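Local coordinates for transcriptional protein SWT1 (Saccharomyces cerevisiae, PDB 4PQZ) that probably acts as a transcriptional activator and has RNA endonuclease activity, this piece being its C-terminal HEPN domain, at residues D74-T77 and N81-N84. Sequence-based numbering, arbitrary orientation.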
# COMPACT_ATOMS: atom_id res chain seq x y z
N ASP A 74 2.48 16.13 -0.35
CA ASP A 74 1.43 16.59 0.54
C ASP A 74 0.37 17.02 -0.47
O ASP A 74 0.44 18.14 -0.97
CB ASP A 74 1.91 17.81 1.34
CG ASP A 74 3.33 17.66 1.87
OD1 ASP A 74 3.50 17.24 3.03
OD2 ASP A 74 4.29 18.00 1.15
N LYS A 75 -0.65 16.21 -0.75
CA LYS A 75 -1.31 15.34 0.22
C LYS A 75 -1.48 13.89 -0.25
O LYS A 75 -2.53 13.51 -0.75
CB LYS A 75 -2.68 15.95 0.45
CG LYS A 75 -3.55 15.33 1.52
CD LYS A 75 -4.97 15.87 1.40
CE LYS A 75 -5.30 16.99 2.39
NZ LYS A 75 -6.58 17.69 2.09
N LEU A 76 -0.44 13.10 -0.03
CA LEU A 76 -0.57 11.66 0.04
C LEU A 76 -0.75 11.37 1.52
O LEU A 76 0.19 10.94 2.18
CB LEU A 76 0.71 11.00 -0.44
CG LEU A 76 0.70 10.29 -1.80
CD1 LEU A 76 1.93 9.39 -1.93
CD2 LEU A 76 -0.59 9.50 -1.96
N THR A 77 -1.94 11.65 2.05
CA THR A 77 -2.21 11.42 3.48
C THR A 77 -3.17 10.26 3.74
O THR A 77 -3.23 9.74 4.86
CB THR A 77 -2.75 12.66 4.24
OG1 THR A 77 -3.96 13.12 3.62
CG2 THR A 77 -1.69 13.76 4.29
N ASN A 81 -6.26 8.68 -1.30
CA ASN A 81 -5.36 9.45 -2.17
C ASN A 81 -4.42 8.56 -2.97
O ASN A 81 -4.26 8.74 -4.18
CB ASN A 81 -4.51 10.41 -1.35
CG ASN A 81 -5.32 11.51 -0.72
OD1 ASN A 81 -6.38 11.89 -1.22
ND2 ASN A 81 -4.81 12.04 0.40
N ALA A 82 -3.80 7.60 -2.29
CA ALA A 82 -2.89 6.66 -2.93
C ALA A 82 -3.58 5.88 -4.04
O ALA A 82 -3.08 5.80 -5.16
CB ALA A 82 -2.30 5.72 -1.89
N SER A 83 -4.74 5.31 -3.72
CA SER A 83 -5.55 4.57 -4.67
C SER A 83 -5.89 5.42 -5.90
O SER A 83 -5.74 4.98 -7.04
CB SER A 83 -6.84 4.11 -4.01
OG SER A 83 -7.65 3.44 -4.94
N ASN A 84 -6.35 6.63 -5.64
CA ASN A 84 -6.63 7.60 -6.72
C ASN A 84 -5.39 7.84 -7.61
O ASN A 84 -5.48 7.85 -8.84
CB ASN A 84 -7.19 8.92 -6.15
CG ASN A 84 -7.32 10.01 -7.20
OD1 ASN A 84 -7.86 9.77 -8.29
ND2 ASN A 84 -6.81 11.21 -6.90
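Asn81, in the first turn of helix 79-88, reaches back to the loop that leads into its own helix and lays its amide against the backbone from Lys75 to Thr77. Its CG lies 3.4 Å from Lys75 O, and its CB 3.7 Å from the same Lys75 O. With CG anti to its own carbonyl carbon (chi1 -67°), the short side chain leaves the helix toward the loop, and a flat polar group suits a place beside backbone carbonyl and amide groups. The first methylenes of Lys75 flank this amide, crossing it at a slant; lysine offers apolar carbons here while its charged end leads away from the helix at an exposed position. Thr77, also exposed, offers a small polar side chain that lies alongside that of Asn81 and points the same way.

On the apolar side, the CD2 branch of Leu76 reaches the helix backbone, 3.7 Å from Ala82 N, and touches Ala82 CB at 4.1 Å. The short side chain of Ala82 is consistent with leucine reaching the helix backbone. The loop turns sharply here: a weak hydrogen bond of 3.4 Å from Thr77 N to Lys75 O closes an inverse gamma-turn centred on Leu76, and the peptide bond between Asp74 and Lys75, just before the turn, is cis.

Farther out, the hydroxyl of Thr78 is hydrogen-bonded to Asn81 N near the start of the helix. In this all-helical HEPN domain the lead-in loop thus folds back on the first turn of helix 79-88, and Leu76 and Ala82 both pack on Ile54 of the long helix 35-62, where Ala82 also meets Ile50 and Phe51.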